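Local coordinates for putative eukaryotic translation initiation factor eIF-4E (Leishmania major, PDB 5WB5), which probably binds the 7-methylguanosine cap, including the cap-4 structure of trypanosomatid mRNAs, as an initiation factor of translation, at residues L99-D104 / A208-T213; G166-K171 / A179-D184. All blocks are in the same frame, centred on the assembly; numbering follows the deposited sequence.

Contact 1 of 2, residues L99-D104 / A208-T213; sequences LWVNLD and ASMVFT
The carbonyl oxygen of Val211 is gripped by one nearly straight hydrogen bond, 2.9 Å from the backbone N of Trp100 with 174° at the hydrogen, and by one weaker contact from the CA-H of Leu99. The donor lies in the carbonyl plane. The return bond runs from Val211 N to Trp100 O, so Trp100 and Val211 form an antiparallel hydrogen-bonded pair, flanked by the non-hydrogen-bonded pair Leu99 and Phe212. Toward Ala208 the pairing loosens, and Asn102 N reaches Ser209 O only weakly.

The indole of Trp100 takes the crowded position between its own N and carbonyl carbon (chi1 55°), which lays it alongside Val211. The CB of Val211 sits 3.4 Å above the ring plane, displaced toward the rim, and makes a CH-pi contact with the six-membered ring. At the edge of the indole, NE1 of Trp100 donates almost in plane to Thr213 OG1 over 3.2 Å. One residue is thus held through its backbone, a ring face and a ring edge. Arg177 adds a cation-pi contact with this indole.

On the face of the sheet that carries Leu99, Val101, Met210 and Phe212, turned to helix 188-200, Leu99 CB meets the edge of the Phe212 ring at CD1, 3.9 Å away. Met210, its chain bent at chi3, brings CE against Val101 CG1.

The contact adds strand 210-214, one of the two outermost within the chain, to the sheet of the eIF4E fold. Its chemistry implies a hold concentrated on Trp100, where the indole N-H finds an acceptor while the ring remains packed against aliphatic carbon.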
# COMPACT_ATOMS: atom_id res chain seq x y z
N LEU A 99 10.59 6.80 -3.23
CA LEU A 99 10.81 6.51 -4.64
C LEU A 99 9.45 6.30 -5.29
O LEU A 99 8.73 5.36 -4.93
CB LEU A 99 11.68 5.27 -4.82
CG LEU A 99 11.92 4.75 -6.25
CD1 LEU A 99 12.97 5.60 -6.97
CD2 LEU A 99 12.33 3.30 -6.22
N TRP A 100 9.09 7.16 -6.25
CA TRP A 100 7.75 7.15 -6.81
C TRP A 100 7.80 7.12 -8.33
O TRP A 100 8.83 7.40 -8.96
CB TRP A 100 6.93 8.36 -6.33
CG TRP A 100 7.56 9.69 -6.59
CD1 TRP A 100 8.44 10.36 -5.78
CD2 TRP A 100 7.33 10.55 -7.72
NE1 TRP A 100 8.78 11.56 -6.34
CE2 TRP A 100 8.11 11.70 -7.53
CE3 TRP A 100 6.55 10.44 -8.87
CZ2 TRP A 100 8.14 12.74 -8.46
CZ3 TRP A 100 6.57 11.47 -9.79
CH2 TRP A 100 7.36 12.61 -9.58
N VAL A 101 6.66 6.75 -8.91
CA VAL A 101 6.47 6.64 -10.35
C VAL A 101 5.06 7.09 -10.69
O VAL A 101 4.13 6.95 -9.89
CB VAL A 101 6.71 5.21 -10.86
CG1 VAL A 101 8.14 4.76 -10.57
CG2 VAL A 101 5.72 4.24 -10.24
N ASN A 102 4.90 7.62 -11.90
CA ASN A 102 3.61 8.08 -12.41
C ASN A 102 3.10 7.07 -13.44
O ASN A 102 3.61 7.02 -14.57
CB ASN A 102 3.72 9.47 -13.03
CG ASN A 102 4.13 10.53 -12.02
OD1 ASN A 102 4.03 10.33 -10.82
ND2 ASN A 102 4.60 11.67 -12.52
N LEU A 103 2.12 6.27 -13.05
CA LEU A 103 1.41 5.40 -13.97
C LEU A 103 0.26 6.18 -14.61
O LEU A 103 -0.09 7.28 -14.19
CB LEU A 103 0.88 4.17 -13.23
CG LEU A 103 1.83 3.57 -12.19
CD1 LEU A 103 1.12 2.51 -11.37
CD2 LEU A 103 3.07 2.99 -12.87
N ASP A 104 -0.35 5.58 -15.62
CA ASP A 104 -1.43 6.21 -16.35
C ASP A 104 -2.71 5.40 -16.19
O ASP A 104 -2.69 4.24 -15.78
CB ASP A 104 -1.08 6.36 -17.84
CG ASP A 104 0.21 7.15 -18.05
OD1 ASP A 104 0.46 8.10 -17.28
OD2 ASP A 104 0.97 6.81 -18.98
N ALA A 208 5.96 5.82 -16.59
CA ALA A 208 6.16 7.05 -17.34
C ALA A 208 7.14 7.98 -16.62
O ALA A 208 7.72 8.87 -17.24
CB ALA A 208 4.83 7.76 -17.55
N SER A 209 7.32 7.75 -15.33
CA SER A 209 8.24 8.54 -14.53
C SER A 209 8.77 7.69 -13.38
O SER A 209 8.08 6.80 -12.88
CB SER A 209 7.56 9.81 -13.98
OG SER A 209 8.37 10.45 -13.01
N MET A 210 10.01 7.96 -12.98
CA MET A 210 10.59 7.35 -11.79
C MET A 210 11.52 8.37 -11.15
O MET A 210 12.45 8.86 -11.79
CB MET A 210 11.35 6.07 -12.13
CG MET A 210 12.02 5.41 -10.93
SD MET A 210 12.48 3.69 -11.20
CE MET A 210 10.89 2.88 -11.02
N VAL A 211 11.26 8.68 -9.88
CA VAL A 211 11.95 9.77 -9.20
C VAL A 211 12.11 9.40 -7.73
O VAL A 211 11.15 8.97 -7.08
CB VAL A 211 11.16 11.09 -9.33
CG1 VAL A 211 11.86 12.22 -8.57
CG2 VAL A 211 10.96 11.47 -10.79
N PHE A 212 13.32 9.56 -7.21
CA PHE A 212 13.55 9.49 -5.77
C PHE A 212 13.59 10.90 -5.20
O PHE A 212 14.10 11.82 -5.83
CB PHE A 212 14.85 8.76 -5.44
CG PHE A 212 15.06 8.57 -3.96
CD1 PHE A 212 14.38 7.58 -3.28
CD2 PHE A 212 15.93 9.38 -3.26
CE1 PHE A 212 14.56 7.40 -1.92
CE2 PHE A 212 16.13 9.21 -1.90
CZ PHE A 212 15.44 8.21 -1.23
N THR A 213 13.04 11.06 -4.00
CA THR A 213 12.95 12.37 -3.37
C THR A 213 13.18 12.23 -1.87
O THR A 213 12.43 11.52 -1.20
CB THR A 213 11.58 13.01 -3.63
OG1 THR A 213 11.33 13.05 -5.04
CG2 THR A 213 11.53 14.42 -3.07

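Contact 2 of 2, residues G166-K171 / A179-D184; sequences GIVMSK and AVWVSD
Backbone hydrogen bonds come in two antiparallel pairs, one at each side of the non-hydrogen-bonded pair Ile167 and Val180. At the first, Gly166 N donates to Trp181 O at 3.0 Å, in the carbonyl plane, and Trp181 N returns a bond of 2.8 Å to Gly166 O. This second donor stands above the carbonyl plane, 42° out of it, and so does not use a lone pair in that plane. At the other pair, Val168 N reaches Ala179 O at 2.9 Å, whereas the bond from Ala179 N back to Val168 O is weak. Ala179 O has a further contact from the CA-H of Ile167, 3.1 Å away. Trp181 O is also bonded by the hydroxyl of Thr165.

The aromatic contact lies on the face of Val168, Ala179 and Trp181. Val168 CG1 is anti to the backbone N (chi1 -179°), and CG2, anti to the carbonyl carbon, is laid over the five-membered ring of Trp181. That methyl stands 3.6 Å above the ring plane, displaced toward the rim nearest NE1, in a CH-pi contact. The two side chains cross obliquely, with Ala179 CB at the ring edge. Phe80 meets the same indole edge to face.

Aliphatic packing occupies the reverse face. Ile167 and Val180 lie side by side, and their CG2 methyls meet at 4.0 Å. The crowded chi1 of Ile167 (58°) leads the end of the side chain away from Val180; Ile167 also packs on Trp138 and Leu142 of helix 133-147, while Val180 packs on Leu194 and Leu198 of helix 188-200.

The segments belong to the two strands of a beta hairpin, 164-171 and 175-182, at the centre of the antiparallel sheet of the eIF4E fold, with helices 133-147 and 188-200 packed on the face of Ile167 and Val180.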
# COMPACT_ATOMS: atom_id res chain seq x y z
N GLY A 166 6.95 2.13 4.17
CA GLY A 166 5.58 2.06 3.69
C GLY A 166 5.49 2.31 2.21
O GLY A 166 6.49 2.44 1.51
N ILE A 167 4.24 2.37 1.73
CA ILE A 167 3.93 2.65 0.33
C ILE A 167 2.66 3.48 0.27
O ILE A 167 1.84 3.49 1.20
CB ILE A 167 3.77 1.38 -0.53
CG1 ILE A 167 2.66 0.49 0.03
CG2 ILE A 167 5.09 0.62 -0.61
CD1 ILE A 167 2.30 -0.67 -0.87
N VAL A 168 2.49 4.18 -0.84
CA VAL A 168 1.37 5.09 -1.05
C VAL A 168 0.95 5.02 -2.50
O VAL A 168 1.77 5.17 -3.41
CB VAL A 168 1.73 6.55 -0.67
CG1 VAL A 168 0.52 7.47 -0.86
CG2 VAL A 168 2.24 6.64 0.77
N MET A 169 -0.34 4.78 -2.73
CA MET A 169 -0.95 4.92 -4.04
C MET A 169 -1.80 6.18 -4.01
O MET A 169 -2.55 6.40 -3.05
CB MET A 169 -1.80 3.70 -4.39
CG MET A 169 -2.59 3.85 -5.68
SD MET A 169 -1.53 4.18 -7.10
CE MET A 169 -0.99 2.53 -7.52
N SER A 170 -1.67 7.02 -5.04
CA SER A 170 -2.33 8.32 -5.08
C SER A 170 -3.04 8.47 -6.42
O SER A 170 -2.39 8.60 -7.46
CB SER A 170 -1.32 9.45 -4.86
OG SER A 170 -1.98 10.68 -4.63
N LYS A 171 -4.37 8.44 -6.39
CA LYS A 171 -5.17 8.65 -7.59
C LYS A 171 -5.21 10.14 -7.90
O LYS A 171 -5.73 10.93 -7.10
CB LYS A 171 -6.58 8.09 -7.37
CG LYS A 171 -7.40 7.91 -8.63
CD LYS A 171 -7.12 6.58 -9.28
CE LYS A 171 -8.06 6.32 -10.44
NZ LYS A 171 -9.46 6.10 -9.98
N ALA A 179 4.32 5.14 -4.75
CA ALA A 179 5.46 5.63 -3.99
C ALA A 179 5.83 4.60 -2.94
O ALA A 179 4.96 4.04 -2.28
CB ALA A 179 5.15 6.98 -3.32
N VAL A 180 7.13 4.37 -2.79
CA VAL A 180 7.69 3.50 -1.76
C VAL A 180 8.49 4.39 -0.82
O VAL A 180 9.53 4.94 -1.22
CB VAL A 180 8.55 2.38 -2.35
CG1 VAL A 180 9.09 1.47 -1.25
CG2 VAL A 180 7.76 1.59 -3.37
N TRP A 181 8.00 4.56 0.40
CA TRP A 181 8.66 5.39 1.41
C TRP A 181 9.65 4.53 2.18
O TRP A 181 9.26 3.56 2.85
CB TRP A 181 7.65 6.00 2.37
CG TRP A 181 6.78 7.06 1.77
CD1 TRP A 181 6.32 7.13 0.49
CD2 TRP A 181 6.27 8.23 2.44
NE1 TRP A 181 5.55 8.25 0.32
CE2 TRP A 181 5.50 8.95 1.50
CE3 TRP A 181 6.38 8.72 3.74
CZ2 TRP A 181 4.85 10.14 1.82
CZ3 TRP A 181 5.74 9.91 4.06
CH2 TRP A 181 4.98 10.60 3.10
N VAL A 182 10.93 4.90 2.09
CA VAL A 182 12.02 4.23 2.79
C VAL A 182 12.41 5.05 4.01
O VAL A 182 11.75 6.03 4.35
CB VAL A 182 13.23 4.01 1.86
CG1 VAL A 182 12.82 3.22 0.63
CG2 VAL A 182 13.84 5.35 1.44
N SER A 183 13.50 4.65 4.68
CA SER A 183 13.94 5.29 5.91
C SER A 183 15.30 5.96 5.81
O SER A 183 15.53 6.95 6.51
CB SER A 183 13.99 4.27 7.06
OG SER A 183 14.94 3.25 6.79
N ASP A 184 16.20 5.46 4.96
CA ASP A 184 17.55 6.00 4.83
C ASP A 184 17.73 6.50 3.40
O ASP A 184 17.85 5.69 2.47
CB ASP A 184 18.59 4.95 5.18
CG ASP A 184 20.01 5.49 5.15
OD1 ASP A 184 20.35 6.34 6.00
OD2 ASP A 184 20.79 5.07 4.27

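From the N terminus, residues 99-104 come first, on strand 97-104, and their partner 208-213 follows only after a gap of 103 residues, so contact 1 closes a long loop whose far end lies near the C terminus. Within that loop, after helix 133-147, contact 2 closes a short hairpin between strands 164-171 and 175-182; helix 188-200 then leads on to 208-213. The contacts therefore nest without crossing. Their centres lie 11 Å apart in the same sheet, where strand 97-104 runs beside strand 175-182. A probable hydrogen bond from Val180 N to Leu99 O joins them, and Phe212 packs on Val182, tying the central hairpin to the sheet edge.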